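Local coordinates for protein dITP/XTP pyrophosphatase (Staphylococcus aureus, PDB 4BNQ) that probably hydrolyses non-canonical purine nucleoside triphosphates such as XTP, dITP and ITP to monophosphates and diphosphate, clearing them from the nucleotide pool, at residues E3-K13 with K62-G70; Q114-S122 with H177-L185. One frame throughout, in Å; residues are numbered along the deposited sequence.

Interaction 1: E3-K13 with K62-G70. With PO4 (phosphate ion), chain C.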
ATOM      1  N   GLU A   3       1.756  24.222   2.102  1.00 45.22           N
ATOM      2  CA  GLU A   3       3.134  23.956   2.511  1.00 40.30           C
ATOM      3  C   GLU A   3       3.237  22.750   3.419  1.00 38.68           C
ATOM      4  O   GLU A   3       2.396  22.550   4.303  1.00 39.81           O
ATOM      5  CB  GLU A   3       3.689  25.147   3.286  1.00 42.71           C
ATOM      6  CG  GLU A   3       4.471  26.143   2.471  1.00 47.16           C
ATOM      7  CD  GLU A   3       4.906  27.333   3.310  1.00 54.39           C
ATOM      8  OE1 GLU A   3       4.681  27.309   4.544  1.00 58.97           O
ATOM      9  OE2 GLU A   3       5.469  28.292   2.740  1.00 59.15           O
ATOM     10  N   ILE A   4       4.298  21.973   3.234  1.00 33.55           N
ATOM     11  CA  ILE A   4       4.601  20.919   4.188  1.00 34.05           C
ATOM     12  C   ILE A   4       6.077  20.941   4.609  1.00 28.82           C
ATOM     13  O   ILE A   4       6.981  20.979   3.767  1.00 28.33           O
ATOM     14  CB  ILE A   4       4.154  19.534   3.668  1.00 34.86           C
ATOM     15  CG1 ILE A   4       4.220  18.504   4.791  1.00 35.34           C
ATOM     16  CG2 ILE A   4       4.984  19.102   2.478  1.00 30.61           C
ATOM     17  CD1 ILE A   4       3.587  17.185   4.423  1.00 31.86           C
ATOM     18  N   VAL A   5       6.314  20.972   5.917  1.00 27.55           N
ATOM     19  CA  VAL A   5       7.672  20.972   6.436  1.00 24.43           C
ATOM     20  C   VAL A   5       8.078  19.540   6.756  1.00 24.81           C
ATOM     21  O   VAL A   5       7.384  18.818   7.493  1.00 21.85           O
ATOM     22  CB  VAL A   5       7.791  21.845   7.686  1.00 27.65           C
ATOM     23  CG1 VAL A   5       9.210  21.757   8.275  1.00 22.15           C
ATOM     24  CG2 VAL A   5       7.400  23.311   7.361  1.00 20.89           C
ATOM     25  N   ILE A   6       9.192  19.113   6.183  1.00 20.46           N
ATOM     26  CA  ILE A   6       9.657  17.756   6.427  1.00 21.86           C
ATOM     27  C   ILE A   6      10.947  17.728   7.261  1.00 21.29           C
ATOM     28  O   ILE A   6      11.994  18.234   6.839  1.00 20.43           O
ATOM     29  CB  ILE A   6       9.874  17.016   5.116  1.00 22.34           C
ATOM     30  CG1 ILE A   6       8.586  17.098   4.267  1.00 27.25           C
ATOM     31  CG2 ILE A   6      10.272  15.579   5.392  1.00 17.81           C
ATOM     32  CD1 ILE A   6       8.745  16.573   2.897  1.00 24.49           C
ATOM     33  N   ALA A   7      10.861  17.130   8.445  1.00 20.01           N
ATOM     34  CA  ALA A   7      11.973  17.142   9.388  1.00 22.37           C
ATOM     35  C   ALA A   7      12.942  16.010   9.055  1.00 24.80           C
ATOM     36  O   ALA A   7      13.138  15.075   9.837  1.00 25.45           O
ATOM     37  CB  ALA A   7      11.473  17.016  10.786  1.00 19.67           C
ATOM     38  N   SER A   8      13.542  16.096   7.875  1.00 22.66           N
ATOM     39  CA  SER A   8      14.532  15.129   7.470  1.00 22.63           C
ATOM     40  C   SER A   8      15.703  15.856   6.861  1.00 28.24           C
ATOM     41  O   SER A   8      15.501  16.818   6.087  1.00 22.60           O
ATOM     42  CB  SER A   8      13.947  14.175   6.436  1.00 25.36           C
ATOM     43  OG  SER A   8      14.939  13.247   6.044  1.00 23.35           O
ATOM     44  N   ASN A   9      16.911  15.396   7.216  1.00 25.28           N
ATOM     45  CA  ASN A   9      18.173  15.938   6.699  1.00 27.91           C
ATOM     46  C   ASN A   9      18.578  15.232   5.421  1.00 28.86           C
ATOM     47  O   ASN A   9      19.596  15.562   4.814  1.00 27.71           O
ATOM     48  CB  ASN A   9      19.321  15.746   7.702  1.00 27.33           C
ATOM     49  CG  ASN A   9      19.220  16.677   8.897  1.00 29.32           C
ATOM     50  OD1 ASN A   9      18.742  17.808   8.783  1.00 30.54           O
ATOM     51  ND2 ASN A   9      19.665  16.202  10.052  1.00 30.17           N
ATOM     52  N   ASN A  10      17.802  14.230   5.031  1.00 23.49           N
ATOM     53  CA  ASN A  10      18.181  13.409   3.898  1.00 23.12           C
ATOM     54  C   ASN A  10      17.635  14.031   2.615  1.00 25.06           C
ATOM     55  O   ASN A  10      16.423  14.076   2.398  1.00 22.05           O
ATOM     56  CB  ASN A  10      17.672  11.981   4.098  1.00 27.39           C
ATOM     57  CG  ASN A  10      18.148  11.019   3.018  1.00 29.87           C
ATOM     58  OD1 ASN A  10      18.056  11.302   1.822  1.00 32.52           O
ATOM     59  ND2 ASN A  10      18.636   9.863   3.440  1.00 27.87           N
ATOM     60  N   GLN A  11      18.538  14.516   1.770  1.00 28.09           N
ATOM     61  CA  GLN A  11      18.141  15.223   0.554  1.00 28.69           C
ATOM     62  C   GLN A  11      17.461  14.307  -0.456  1.00 30.00           C
ATOM     63  O   GLN A  11      16.636  14.771  -1.246  1.00 26.73           O
ATOM     64  CB  GLN A  11      19.340  15.953  -0.073  1.00 28.06           C
ATOM     65  CG  GLN A  11      19.936  17.031   0.835  1.00 32.23           C
ATOM     66  CD  GLN A  11      18.975  18.190   1.067  1.00 32.16           C
ATOM     67  OE1 GLN A  11      18.072  18.440   0.257  1.00 29.93           O
ATOM     68  NE2 GLN A  11      19.157  18.897   2.179  1.00 29.21           N
ATOM     69  N   GLY A  12      17.800  13.018  -0.412  1.00 29.04           N
ATOM     70  CA  GLY A  12      17.148  12.015  -1.239  1.00 26.20           C
ATOM     71  C   GLY A  12      15.682  11.885  -0.873  1.00 29.24           C
ATOM     72  O   GLY A  12      14.817  11.900  -1.757  1.00 27.37           O
ATOM     73  N   LYS A  13      15.400  11.776   0.429  1.00 28.56           N
ATOM     74  CA  LYS A  13      14.023  11.752   0.911  1.00 28.04           C
ATOM     75  C   LYS A  13      13.240  12.995   0.487  1.00 27.81           C
ATOM     76  O   LYS A  13      12.107  12.879   0.012  1.00 30.81           O
ATOM     77  CB  LYS A  13      13.974  11.614   2.433  1.00 26.60           C
ATOM     78  CG  LYS A  13      14.490  10.299   2.978  1.00 26.15           C
ATOM     79  CD  LYS A  13      14.092  10.161   4.439  1.00 27.13           C
ATOM     80  CE  LYS A  13      14.820   8.991   5.116  1.00 26.69           C
ATOM     81  NZ  LYS A  13      14.620   9.046   6.595  1.00 26.34           N
ATOM     82  N   LYS A  62       5.048  24.602  14.576  1.00 33.49           N
ATOM     83  CA  LYS A  62       4.347  24.279  13.333  1.00 34.43           C
ATOM     84  C   LYS A  62       4.068  22.781  13.307  1.00 33.36           C
ATOM     85  O   LYS A  62       4.768  21.991  13.954  1.00 30.62           O
ATOM     86  CB  LYS A  62       5.248  24.540  12.106  1.00 32.89           C
ATOM     87  CG  LYS A  62       5.565  25.967  11.741  1.00 40.44           C
ATOM     88  CD  LYS A  62       6.018  26.015  10.256  1.00 43.53           C
ATOM     89  CE  LYS A  62       5.756  27.395   9.626  1.00 46.66           C
ATOM     90  NZ  LYS A  62       6.029  27.457   8.155  1.00 56.34           N
ATOM     91  N   THR A  63       3.085  22.388  12.507  1.00 33.53           N
ATOM     92  CA  THR A  63       2.950  21.001  12.090  1.00 32.77           C
ATOM     93  C   THR A  63       4.085  20.601  11.122  1.00 32.62           C
ATOM     94  O   THR A  63       4.414  21.341  10.192  1.00 28.85           O
ATOM     95  CB  THR A  63       1.602  20.765  11.404  1.00 36.05           C
ATOM     96  OG1 THR A  63       0.559  20.903  12.373  1.00 41.86           O
ATOM     97  CG2 THR A  63       1.547  19.360  10.804  1.00 36.00           C
ATOM     98  N   VAL A  64       4.705  19.446  11.364  1.00 26.66           N
ATOM     99  CA  VAL A  64       5.724  18.925  10.452  1.00 25.80           C
ATOM    100  C   VAL A  64       5.562  17.410  10.279  1.00 25.82           C
ATOM    101  O   VAL A  64       4.806  16.763  11.012  1.00 29.10           O
ATOM    102  CB  VAL A  64       7.149  19.179  10.979  1.00 27.09           C
ATOM    103  CG1 VAL A  64       7.285  20.591  11.537  1.00 27.37           C
ATOM    104  CG2 VAL A  64       7.475  18.154  12.031  1.00 21.46           C
ATOM    105  N   ILE A  65       6.264  16.842   9.308  1.00 21.59           N
ATOM    106  CA  ILE A  65       6.370  15.392   9.241  1.00 25.40           C
ATOM    107  C   ILE A  65       7.827  14.946   9.263  1.00 23.81           C
ATOM    108  O   ILE A  65       8.724  15.653   8.818  1.00 23.77           O
ATOM    109  CB  ILE A  65       5.693  14.792   7.998  1.00 25.29           C
ATOM    110  CG1 ILE A  65       6.386  15.267   6.720  1.00 24.14           C
ATOM    111  CG2 ILE A  65       4.220  15.137   7.976  1.00 26.33           C
ATOM    112  CD1 ILE A  65       5.849  14.587   5.443  1.00 23.89           C
ATOM    113  N   ALA A  66       8.052  13.742   9.750  1.00 22.94           N
ATOM    114  CA  ALA A  66       9.369  13.161   9.667  1.00 24.77           C
ATOM    115  C   ALA A  66       9.241  11.757   9.105  1.00 29.64           C
ATOM    116  O   ALA A  66       8.131  11.226   8.973  1.00 29.30           O
ATOM    117  CB  ALA A  66      10.042  13.148  11.019  1.00 22.41           C
ATOM    118  N   ASP A  67      10.386  11.172   8.771  1.00 22.44           N
ATOM    119  CA  ASP A  67      10.444   9.921   8.055  1.00 25.39           C
ATOM    120  C   ASP A  67      11.584   9.096   8.654  1.00 28.24           C
ATOM    121  O   ASP A  67      12.712   9.584   8.798  1.00 28.22           O
ATOM    122  CB  ASP A  67      10.705  10.230   6.577  1.00 27.75           C
ATOM    123  CG  ASP A  67      10.979   8.978   5.728  1.00 27.84           C
ATOM    124  OD1 ASP A  67      11.815   8.125   6.099  1.00 28.68           O
ATOM    125  OD2 ASP A  67      10.362   8.860   4.656  1.00 26.03           O
ATOM    126  N   ASP A  68      11.296   7.854   9.022  1.00 26.94           N
ATOM    127  CA  ASP A  68      12.373   6.931   9.344  1.00 27.96           C
ATOM    128  C   ASP A  68      12.151   5.639   8.592  1.00 25.61           C
ATOM    129  O   ASP A  68      11.148   4.957   8.805  1.00 28.25           O
ATOM    130  CB  ASP A  68      12.491   6.682  10.844  1.00 25.65           C
ATOM    131  CG  ASP A  68      13.865   6.161  11.229  1.00 31.72           C
ATOM    132  OD1 ASP A  68      14.823   6.957  11.226  1.00 39.66           O
ATOM    133  OD2 ASP A  68      14.008   4.955  11.522  1.00 31.87           O
ATOM    134  N   SER A  69      13.087   5.318   7.701  1.00 25.42           N
ATOM    135  CA  SER A  69      12.923   4.209   6.779  1.00 24.52           C
ATOM    136  C   SER A  69      14.137   3.293   6.846  1.00 25.93           C
ATOM    137  O   SER A  69      15.197   3.688   7.307  1.00 25.79           O
ATOM    138  CB  SER A  69      12.786   4.728   5.352  1.00 23.47           C
ATOM    139  OG  SER A  69      11.722   5.652   5.211  1.00 30.63           O
ATOM    140  N   GLY A  70      13.981   2.074   6.356  1.00 24.93           N
ATOM    141  CA  GLY A  70      15.076   1.131   6.314  1.00 27.29           C
ATOM    142  C   GLY A  70      14.786  -0.091   5.466  1.00 27.79           C
ATOM    143  O   GLY A  70      13.716  -0.224   4.864  1.00 28.35           O
TER
HETATM  144  P   PO4 C 800      16.690  11.461   8.375  1.00 32.85           P
HETATM  145  O1  PO4 C 800      15.288  11.512   7.765  1.00 29.65           O
HETATM  146  O2  PO4 C 800      17.591  10.620   7.501  1.00 35.86           O
HETATM  147  O3  PO4 C 800      16.601  10.818   9.747  1.00 37.39           O
HETATM  148  O4  PO4 C 800      17.253  12.848   8.507  1.00 29.01           O
HETATM  149  O   HOH W   1       4.310  21.089   7.420  1.00 28.22           O
HETATM  150  O   HOH W   2      13.035  12.514   9.124  1.00 25.16           O
HETATM  151  O   HOH W   3      15.707   7.065   8.079  1.00 27.87           O
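Lys13 reaches strand 64-70 through an extended side chain whose ammonium meets Asp67 twice: NZ lies 3.0 Å from Asp67 OD1, above the carboxylate plane, and 3.0 Å from the backbone oxygen Asp67 O. A bound phosphate ion, probably from the crystallisation liquor, takes a third bond, with its O1 2.8 Å from Lys13 NZ, and water 3 also accepts from this nitrogen. Asp67 OD1 is gripped from a second direction by Ser69 OG, which donates on its syn side, 20° out of plane, at 2.6 Å. With Arg178 on OD2, these bonds probably fix the rotation of the carboxylate. Asn9 N donates to phosphate O4 (2.9 Å); Ser8 OG accepts from Asn10 N in an ST turn, while Asn10 caps the helix that starts at Gln11. Ser8, Asn9, Asn10, Lys13 and Ser69 belong to the predicted substrate site. At the other end of the contact a single parallel bridge joins Ile6 and Ile65, the strand axes crossing at 43°: Ile65 N donates to Val5 O (2.9 Å), and Ile65 O accepts from Ala7 N. Ile65 CG1 is wedged between its own N and carbonyl carbon (chi1 64°), which carries CD1 to within 3.6 Å of Ile4 CD1 and sets CG1 beside Ile6 CG1. Strand 3-6 also pairs with strand 25-28, strand 64-73 pairs with strand 112-123, and helix 45-60 packs against Ala7 and Ala66.

Interaction 2: Q114-S122 with H177-L185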
ATOM      1  N   GLN A 114      12.657  -6.201   2.134  1.00 33.32           N
ATOM      2  CA  GLN A 114      11.496  -5.338   2.163  1.00 33.33           C
ATOM      3  C   GLN A 114      11.966  -3.941   2.526  1.00 32.68           C
ATOM      4  O   GLN A 114      12.833  -3.782   3.393  1.00 27.06           O
ATOM      5  CB  GLN A 114      10.553  -5.868   3.240  1.00 35.83           C
ATOM      6  CG  GLN A 114       9.237  -5.164   3.382  1.00 36.14           C
ATOM      7  CD  GLN A 114       8.490  -5.642   4.614  1.00 36.31           C
ATOM      8  OE1 GLN A 114       9.064  -5.722   5.707  1.00 41.45           O
ATOM      9  NE2 GLN A 114       7.212  -5.976   4.444  1.00 41.31           N
ATOM     10  N   PHE A 115      11.418  -2.932   1.855  1.00 28.83           N
ATOM     11  CA  PHE A 115      11.699  -1.552   2.229  1.00 27.98           C
ATOM     12  C   PHE A 115      10.568  -1.083   3.123  1.00 29.08           C
ATOM     13  O   PHE A 115       9.388  -1.315   2.820  1.00 26.11           O
ATOM     14  CB  PHE A 115      11.721  -0.654   1.005  1.00 31.39           C
ATOM     15  CG  PHE A 115      13.090  -0.283   0.543  1.00 29.73           C
ATOM     16  CD1 PHE A 115      14.090  -0.005   1.444  1.00 32.47           C
ATOM     17  CD2 PHE A 115      13.370  -0.186  -0.814  1.00 34.34           C
ATOM     18  CE1 PHE A 115      15.353   0.351   0.996  1.00 36.18           C
ATOM     19  CE2 PHE A 115      14.629   0.153  -1.257  1.00 30.66           C
ATOM     20  CZ  PHE A 115      15.617   0.417  -0.359  1.00 29.82           C
ATOM     21  N   VAL A 116      10.918  -0.411   4.210  1.00 26.93           N
ATOM     22  CA  VAL A 116       9.920   0.032   5.171  1.00 26.18           C
ATOM     23  C   VAL A 116      10.010   1.544   5.383  1.00 28.08           C
ATOM     24  O   VAL A 116      11.101   2.083   5.494  1.00 27.67           O
ATOM     25  CB  VAL A 116      10.079  -0.726   6.509  1.00 27.63           C
ATOM     26  CG1 VAL A 116       9.105  -0.199   7.540  1.00 25.84           C
ATOM     27  CG2 VAL A 116       9.855  -2.232   6.293  1.00 28.17           C
ATOM     28  N   CYS A 117       8.868   2.227   5.398  1.00 28.27           N
ATOM     29  CA  CYS A 117       8.838   3.658   5.667  1.00 24.33           C
ATOM     30  C   CYS A 117       7.750   4.013   6.669  1.00 27.55           C
ATOM     31  O   CYS A 117       6.569   3.713   6.444  1.00 28.62           O
ATOM     32  CB  CYS A 117       8.603   4.458   4.392  1.00 24.58           C
ATOM     33  SG  CYS A 117       8.187   6.203   4.762  1.00 27.72           S
ATOM     34  N   VAL A 118       8.155   4.642   7.771  1.00 27.23           N
ATOM     35  CA  VAL A 118       7.204   5.189   8.727  1.00 27.94           C
ATOM     36  C   VAL A 118       7.251   6.713   8.725  1.00 24.90           C
ATOM     37  O   VAL A 118       8.298   7.304   8.943  1.00 24.27           O
ATOM     38  CB  VAL A 118       7.461   4.705  10.149  1.00 25.30           C
ATOM     39  CG1 VAL A 118       6.509   5.417  11.111  1.00 25.33           C
ATOM     40  CG2 VAL A 118       7.287   3.190  10.233  1.00 27.71           C
ATOM     41  N   ILE A 119       6.102   7.332   8.462  1.00 28.34           N
ATOM     42  CA  ILE A 119       5.949   8.786   8.458  1.00 24.95           C
ATOM     43  C   ILE A 119       5.239   9.181   9.748  1.00 28.72           C
ATOM     44  O   ILE A 119       4.181   8.635  10.047  1.00 32.54           O
ATOM     45  CB  ILE A 119       5.058   9.224   7.282  1.00 28.20           C
ATOM     46  CG1 ILE A 119       5.713   8.872   5.942  1.00 29.82           C
ATOM     47  CG2 ILE A 119       4.764  10.724   7.319  1.00 23.97           C
ATOM     48  CD1 ILE A 119       6.969   9.678   5.612  1.00 24.80           C
ATOM     49  N   SER A 120       5.791  10.109  10.525  1.00 26.25           N
ATOM     50  CA  SER A 120       5.026  10.638  11.653  1.00 26.82           C
ATOM     51  C   SER A 120       4.686  12.117  11.476  1.00 27.27           C
ATOM     52  O   SER A 120       5.531  12.908  11.050  1.00 31.01           O
ATOM     53  CB  SER A 120       5.748  10.415  12.980  1.00 26.48           C
ATOM     54  OG  SER A 120       6.871  11.252  13.070  1.00 31.49           O
ATOM     55  N   MET A 121       3.453  12.487  11.805  1.00 25.47           N
ATOM     56  CA  MET A 121       3.037  13.887  11.750  1.00 27.65           C
ATOM     57  C   MET A 121       2.897  14.438  13.166  1.00 30.41           C
ATOM     58  O   MET A 121       2.288  13.812  14.032  1.00 29.14           O
ATOM     59  CB  MET A 121       1.712  14.023  10.994  1.00 29.45           C
ATOM     60  CG  MET A 121       1.176  15.452  10.903  1.00 29.84           C
ATOM     61  SD  MET A 121      -0.291  15.599   9.819  1.00 19.09           S
ATOM     62  CE  MET A 121       0.509  16.505   8.537  1.00 27.27           C
ATOM     63  N   SER A 122       3.476  15.606  13.405  1.00 28.26           N
ATOM     64  CA  SER A 122       3.395  16.212  14.718  1.00 28.46           C
ATOM     65  C   SER A 122       3.128  17.686  14.578  1.00 31.54           C
ATOM     66  O   SER A 122       3.476  18.301  13.563  1.00 31.66           O
ATOM     67  CB  SER A 122       4.689  15.992  15.491  1.00 26.54           C
ATOM     68  OG  SER A 122       4.956  14.610  15.579  1.00 27.35           O
ATOM     69  N   HIS A 177       7.824   2.378  -0.831  1.00 23.60           N
ATOM     70  CA  HIS A 177       7.356   2.280   0.545  1.00 26.55           C
ATOM     71  C   HIS A 177       6.939   3.648   1.107  1.00 25.99           C
ATOM     72  O   HIS A 177       5.999   3.752   1.903  1.00 25.32           O
ATOM     73  CB  HIS A 177       8.458   1.651   1.411  1.00 22.50           C
ATOM     74  CG  HIS A 177       9.790   2.327   1.298  1.00 24.62           C
ATOM     75  ND1 HIS A 177      10.435   2.495   0.073  1.00 26.84           N
ATOM     76  CD2 HIS A 177      10.596   2.867   2.217  1.00 24.92           C
ATOM     77  CE1 HIS A 177      11.574   3.118   0.278  1.00 25.45           C
ATOM     78  NE2 HIS A 177      11.715   3.351   1.565  1.00 26.23           N
ATOM     79  N   ARG A 178       7.643   4.687   0.680  1.00 22.31           N
ATOM     80  CA  ARG A 178       7.349   6.042   1.113  1.00 23.92           C
ATOM     81  C   ARG A 178       6.065   6.537   0.434  1.00 25.46           C
ATOM     82  O   ARG A 178       5.269   7.217   1.053  1.00 26.29           O
ATOM     83  CB  ARG A 178       8.531   6.953   0.792  1.00 20.23           C
ATOM     84  CG  ARG A 178       8.432   8.379   1.319  1.00 25.29           C
ATOM     85  CD  ARG A 178       9.828   8.943   1.682  1.00 25.84           C
ATOM     86  NE  ARG A 178      10.875   8.333   0.891  1.00 31.64           N
ATOM     87  CZ  ARG A 178      11.874   7.604   1.371  1.00 27.13           C
ATOM     88  NH1 ARG A 178      12.024   7.403   2.678  1.00 28.54           N
ATOM     89  NH2 ARG A 178      12.730   7.073   0.517  1.00 29.53           N
ATOM     90  N   ARG A 179       5.861   6.189  -0.833  1.00 24.89           N
ATOM     91  CA  ARG A 179       4.594   6.506  -1.485  1.00 24.33           C
ATOM     92  C   ARG A 179       3.448   5.853  -0.730  1.00 25.65           C
ATOM     93  O   ARG A 179       2.408   6.475  -0.520  1.00 27.15           O
ATOM     94  CB  ARG A 179       4.581   6.048  -2.942  1.00 25.26           C
ATOM     95  CG  ARG A 179       3.204   6.134  -3.589  1.00 30.21           C
ATOM     96  CD  ARG A 179       2.695   7.570  -3.616  1.00 30.74           C
ATOM     97  NE  ARG A 179       1.283   7.653  -3.973  1.00 38.46           N
ATOM     98  CZ  ARG A 179       0.839   8.020  -5.167  1.00 41.01           C
ATOM     99  NH1 ARG A 179       1.702   8.342  -6.121  1.00 41.51           N
ATOM    100  NH2 ARG A 179      -0.466   8.065  -5.405  1.00 42.61           N
ATOM    101  N   ASN A 180       3.641   4.611  -0.302  1.00 23.78           N
ATOM    102  CA  ASN A 180       2.564   3.888   0.375  1.00 26.73           C
ATOM    103  C   ASN A 180       2.227   4.482   1.735  1.00 28.19           C
ATOM    104  O   ASN A 180       1.062   4.544   2.102  1.00 29.50           O
ATOM    105  CB  ASN A 180       2.892   2.397   0.525  1.00 26.78           C
ATOM    106  CG  ASN A 180       2.740   1.647  -0.772  1.00 27.96           C
ATOM    107  OD1 ASN A 180       2.024   2.087  -1.668  1.00 30.46           O
ATOM    108  ND2 ASN A 180       3.420   0.514  -0.890  1.00 28.93           N
ATOM    109  N   ALA A 181       3.246   4.905   2.479  1.00 25.58           N
ATOM    110  CA  ALA A 181       3.027   5.553   3.762  1.00 23.95           C
ATOM    111  C   ALA A 181       2.299   6.870   3.586  1.00 23.88           C
ATOM    112  O   ALA A 181       1.422   7.210   4.374  1.00 25.27           O
ATOM    113  CB  ALA A 181       4.346   5.805   4.449  1.00 24.73           C
ATOM    114  N   ILE A 182       2.697   7.634   2.576  1.00 21.04           N
ATOM    115  CA  ILE A 182       2.115   8.945   2.358  1.00 25.60           C
ATOM    116  C   ILE A 182       0.650   8.823   1.923  1.00 29.14           C
ATOM    117  O   ILE A 182      -0.149   9.700   2.240  1.00 30.88           O
ATOM    118  CB  ILE A 182       2.912   9.761   1.322  1.00 24.79           C
ATOM    119  CG1 ILE A 182       4.271  10.146   1.883  1.00 22.05           C
ATOM    120  CG2 ILE A 182       2.172  11.042   0.948  1.00 28.86           C
ATOM    121  CD1 ILE A 182       4.206  11.135   3.043  1.00 29.89           C
ATOM    122  N   ASN A 183       0.297   7.732   1.234  1.00 23.68           N
ATOM    123  CA  ASN A 183      -1.101   7.504   0.814  1.00 29.46           C
ATOM    124  C   ASN A 183      -2.017   7.400   2.022  1.00 29.70           C
ATOM    125  O   ASN A 183      -3.128   7.937   2.016  1.00 30.04           O
ATOM    126  CB  ASN A 183      -1.251   6.247  -0.059  1.00 25.15           C
ATOM    127  CG  ASN A 183      -0.774   6.457  -1.489  1.00 27.10           C
ATOM    128  OD1 ASN A 183      -0.673   7.594  -1.970  1.00 28.35           O
ATOM    129  ND2 ASN A 183      -0.488   5.353  -2.182  1.00 26.31           N
ATOM    130  N   LEU A 184      -1.534   6.721   3.059  1.00 24.59           N
ATOM    131  CA  LEU A 184      -2.253   6.648   4.325  1.00 28.73           C
ATOM    132  C   LEU A 184      -2.318   8.032   4.970  1.00 31.42           C
ATOM    133  O   LEU A 184      -3.343   8.401   5.558  1.00 30.65           O
ATOM    134  CB  LEU A 184      -1.599   5.643   5.281  1.00 26.95           C
ATOM    135  CG  LEU A 184      -1.610   4.161   4.880  1.00 33.11           C
ATOM    136  CD1 LEU A 184      -0.591   3.361   5.716  1.00 28.74           C
ATOM    137  CD2 LEU A 184      -3.009   3.574   5.035  1.00 29.26           C
ATOM    138  N   LEU A 185      -1.244   8.812   4.844  1.00 27.35           N
ATOM    139  CA  LEU A 185      -1.240  10.177   5.390  1.00 28.72           C
ATOM    140  C   LEU A 185      -2.258  11.046   4.669  1.00 32.11           C
ATOM    141  O   LEU A 185      -3.069  11.715   5.309  1.00 31.57           O
ATOM    142  CB  LEU A 185       0.138  10.834   5.272  1.00 26.59           C
ATOM    143  CG  LEU A 185       0.179  12.329   5.633  1.00 31.23           C
ATOM    144  CD1 LEU A 185      -0.129  12.509   7.117  1.00 26.84           C
ATOM    145  CD2 LEU A 185       1.540  12.967   5.298  1.00 31.10           C
TER
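Arg179 NE donates to Asn183 OD1 (2.8 Å, N-H...O 161°) within the helix itself, whereas the adjacent Arg178 lays its CB and CG against Cys117 SG on the strand. Across the contact the packing is apolar and aromatic. The His177 and Phe115 rings form an offset stack, their planes at 14° and centroids 4.6 Å apart, and Phe115 CB makes a CH-pi contact over one face of the imidazole. With CG between the backbone N and the carbonyl carbon (chi1 53°), His177 swings its ring over the strand, bringing CD2 to 3.4 Å from Cys117 CB, while Val116 O lies at the ring edge. Phe155 stacks on Phe115 as well. Beyond the histidine, Ala181 CB sits 3.7 Å from Ile119 CG1, and Ile182 CD1 closes on the same CG1. Met121 SD then meets Leu185 CD1 at 4.1 Å, the two side chains crossing at about a right angle. No hydrogen bond joins helix to strand, and His177 ND1 is buried without a partner. The contact thus rests on apolar packing and ring stacking, while the charge of Arg178 is met by Asp67 and Asp16; His177 and Arg178 are both predicted to bind substrate.

Both contacts are largely buried and share one antiparallel sheet, in which strands 64-73 and 112-123 are neighbours: Val64 N probably bonds to Ser122 O and Val116 N to Gly70 O. Interaction 1 combines strand pairing with a polar end, where charges and a phosphate gather, and reaches the surface at Glu3 and Lys62. Interaction 2 is wholly interior, a helix laid on a strand by apolar and aromatic groups. Asp67 and Ser69 of strand 64-73 lie between the two, where the polar end of interaction 1 comes up against the start of helix 177-191, consistent with one predicted substrate site built from both contacts.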